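PDB 1R6V: fervidolysin from Fervidobacterium pennivorans, which degrades keratin into peptides as a subtilisin-like serine protease, allowing the bacterium to grow on native feathers. Local coordinates for residues G462-V468 / Y479-D485. The protein carries 1 engineered substitution. Numbering follows the deposited sequence.
Sequences GVPTVFV and YAKTGPD
Residues 462-468 and 479-485 are the open ends of an antiparallel beta hairpin in the Ig-like beta-sandwich domain that follows the catalytic domain; strand 478-481 is the outer partner of strand 466-471. The short strand axes approach to 4.8 Å, their directions 163° apart. Register is set by Phe467 opposite Lys481, a non-hydrogen-bonded pair (CA-CA 4.6 Å), and Val468 opposite Ala480, a hydrogen-bonded pair (5.5 Å).

Backbone hydrogen bonds run from Val468 N to Ala480 O (2.9 Å), Ala480 N to Val468 O (3.1 Å) and Thr482 N to Val466 O (2.8 Å). Beyond them the ladder is interrupted: Thr465 turns to positive phi (65/28), and its N donates to Thr482 O (2.9 Å). The Thr482 side chain (chi1 p) bridges this irregular part, its OG1 accepting from Val466 N (2.8 Å) and donating to Val463 O (2.6 Å). Further along, CA-H...O contacts join Pro464 CA to Gly483 O (3.4 Å) and Gly462 CA to Asp485 O (3.6 Å).

Among side chains, Val468 CG2 lies 4.2 Å from Thr482 CG2, on the face where Val468 and Ala480 meet Phe490 of strand 487-494. From the catalytic domain, Tyr273 OH hydrogen-bonds Lys481 N at the outer edge of the hairpin, and Tyr275 OH hydrogen-bonds Thr482 O. Beside the Phe467 ring, Tyr479 (chi1 t) sets its OH at the ring edge, 3.5 Å from Phe467 CD2.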
loop_
_atom_site.group_PDB
_atom_site.type_symbol
_atom_site.label_atom_id
_atom_site.label_comp_id
_atom_site.label_asym_id
_atom_site.label_seq_id
_atom_site.Cartn_x
_atom_site.Cartn_y
_atom_site.Cartn_z
ATOM N N GLY A 462 -12.124 7.898 15.662
ATOM C CA GLY A 462 -11.152 8.138 14.615
ATOM C C GLY A 462 -11.868 8.255 13.273
ATOM O O GLY A 462 -12.890 7.598 13.047
ATOM N N VAL A 463 -11.334 9.072 12.371
ATOM C CA VAL A 463 -11.938 9.268 11.053
ATOM C C VAL A 463 -11.144 8.460 10.029
ATOM O O VAL A 463 -9.957 8.705 9.800
ATOM C CB VAL A 463 -11.917 10.763 10.627
ATOM C CG1 VAL A 463 -12.715 10.953 9.358
ATOM C CG2 VAL A 463 -12.457 11.636 11.744
ATOM N N PRO A 464 -11.795 7.482 9.393
ATOM C CA PRO A 464 -11.130 6.643 8.397
ATOM C C PRO A 464 -11.052 7.207 6.981
ATOM O O PRO A 464 -11.899 7.994 6.557
ATOM C CB PRO A 464 -11.936 5.347 8.457
ATOM C CG PRO A 464 -13.318 5.837 8.730
ATOM C CD PRO A 464 -13.131 6.954 9.736
ATOM N N THR A 465 -10.020 6.766 6.265
ATOM C CA THR A 465 -9.753 7.147 4.878
ATOM C C THR A 465 -9.419 8.617 4.656
ATOM O O THR A 465 -9.685 9.173 3.589
ATOM C CB THR A 465 -10.911 6.736 3.914
ATOM O OG1 THR A 465 -12.016 7.639 4.048
ATOM C CG2 THR A 465 -11.380 5.317 4.226
ATOM N N VAL A 466 -8.853 9.246 5.677
ATOM C CA VAL A 466 -8.426 10.634 5.559
ATOM C C VAL A 466 -7.016 10.554 4.972
ATOM O O VAL A 466 -6.193 9.740 5.416
ATOM C CB VAL A 466 -8.398 11.315 6.939
ATOM C CG1 VAL A 466 -7.689 12.670 6.849
ATOM C CG2 VAL A 466 -9.832 11.514 7.437
ATOM N N PHE A 467 -6.742 11.369 3.960
ATOM C CA PHE A 467 -5.429 11.364 3.328
ATOM C C PHE A 467 -4.484 12.217 4.160
ATOM O O PHE A 467 -4.871 13.265 4.670
ATOM C CB PHE A 467 -5.504 11.941 1.910
ATOM C CG PHE A 467 -6.875 11.853 1.283
ATOM C CD1 PHE A 467 -7.871 12.787 1.597
ATOM C CD2 PHE A 467 -7.167 10.851 0.363
ATOM C CE1 PHE A 467 -9.142 12.717 0.997
ATOM C CE2 PHE A 467 -8.426 10.769 -0.241
ATOM C CZ PHE A 467 -9.414 11.706 0.076
ATOM N N VAL A 468 -3.248 11.751 4.318
ATOM C CA VAL A 468 -2.260 12.507 5.079
ATOM C C VAL A 468 -1.026 12.592 4.206
ATOM O O VAL A 468 -0.396 11.583 3.867
ATOM C CB VAL A 468 -1.915 11.828 6.422
ATOM C CG1 VAL A 468 -0.841 12.646 7.162
ATOM C CG2 VAL A 468 -3.159 11.725 7.288
ATOM N N TYR A 479 3.115 9.632 2.191
ATOM C CA TYR A 479 1.665 9.633 2.075
ATOM C C TYR A 479 1.086 8.378 2.708
ATOM O O TYR A 479 1.682 7.310 2.628
ATOM C CB TYR A 479 1.275 9.696 0.593
ATOM C CG TYR A 479 -0.207 9.513 0.308
ATOM C CD1 TYR A 479 -0.766 8.236 0.184
ATOM C CD2 TYR A 479 -1.046 10.613 0.159
ATOM C CE1 TYR A 479 -2.130 8.066 -0.083
ATOM C CE2 TYR A 479 -2.413 10.452 -0.109
ATOM C CZ TYR A 479 -2.944 9.180 -0.227
ATOM O OH TYR A 479 -4.293 9.032 -0.481
ATOM N N ALA A 480 -0.068 8.519 3.347
ATOM C CA ALA A 480 -0.760 7.384 3.953
ATOM C C ALA A 480 -2.208 7.768 4.209
ATOM O O ALA A 480 -2.546 8.942 4.322
ATOM C CB ALA A 480 -0.101 6.976 5.263
ATOM N N LYS A 481 -3.066 6.768 4.307
ATOM C CA LYS A 481 -4.476 7.019 4.564
ATOM C C LYS A 481 -4.819 6.522 5.965
ATOM O O LYS A 481 -4.326 5.478 6.394
ATOM C CB LYS A 481 -5.302 6.276 3.525
ATOM C CG LYS A 481 -4.920 6.659 2.108
ATOM C CD LYS A 481 -5.657 5.838 1.066
ATOM C CE LYS A 481 -7.034 6.399 0.791
ATOM N NZ LYS A 481 -7.689 5.659 -0.330
ATOM N N THR A 482 -5.667 7.246 6.685
ATOM C CA THR A 482 -6.008 6.797 8.029
ATOM C C THR A 482 -6.833 5.521 7.975
ATOM O O THR A 482 -7.638 5.329 7.065
ATOM C CB THR A 482 -6.789 7.866 8.838
ATOM O OG1 THR A 482 -8.015 8.179 8.166
ATOM C CG2 THR A 482 -5.947 9.147 9.003
ATOM N N GLY A 483 -6.612 4.649 8.954
ATOM C CA GLY A 483 -7.356 3.402 9.024
ATOM C C GLY A 483 -8.628 3.598 9.833
ATOM O O GLY A 483 -8.988 4.735 10.168
ATOM N N PRO A 484 -9.327 2.509 10.185
ATOM C CA PRO A 484 -10.566 2.613 10.961
ATOM C C PRO A 484 -10.461 3.368 12.281
ATOM O O PRO A 484 -11.462 3.890 12.783
ATOM C CB PRO A 484 -10.969 1.154 11.166
ATOM C CG PRO A 484 -9.654 0.435 11.180
ATOM C CD PRO A 484 -8.924 1.098 10.028
ATOM N N ASP A 485 -9.268 3.411 12.866
ATOM C CA ASP A 485 -9.109 4.121 14.129
ATOM C C ASP A 485 -8.576 5.532 13.938
ATOM O O ASP A 485 -8.163 6.176 14.898
ATOM C CB ASP A 485 -8.200 3.348 15.083
ATOM C CG ASP A 485 -8.740 1.960 15.409
ATOM O OD1 ASP A 485 -9.977 1.804 15.556
ATOM O OD2 ASP A 485 -7.922 1.022 15.529
#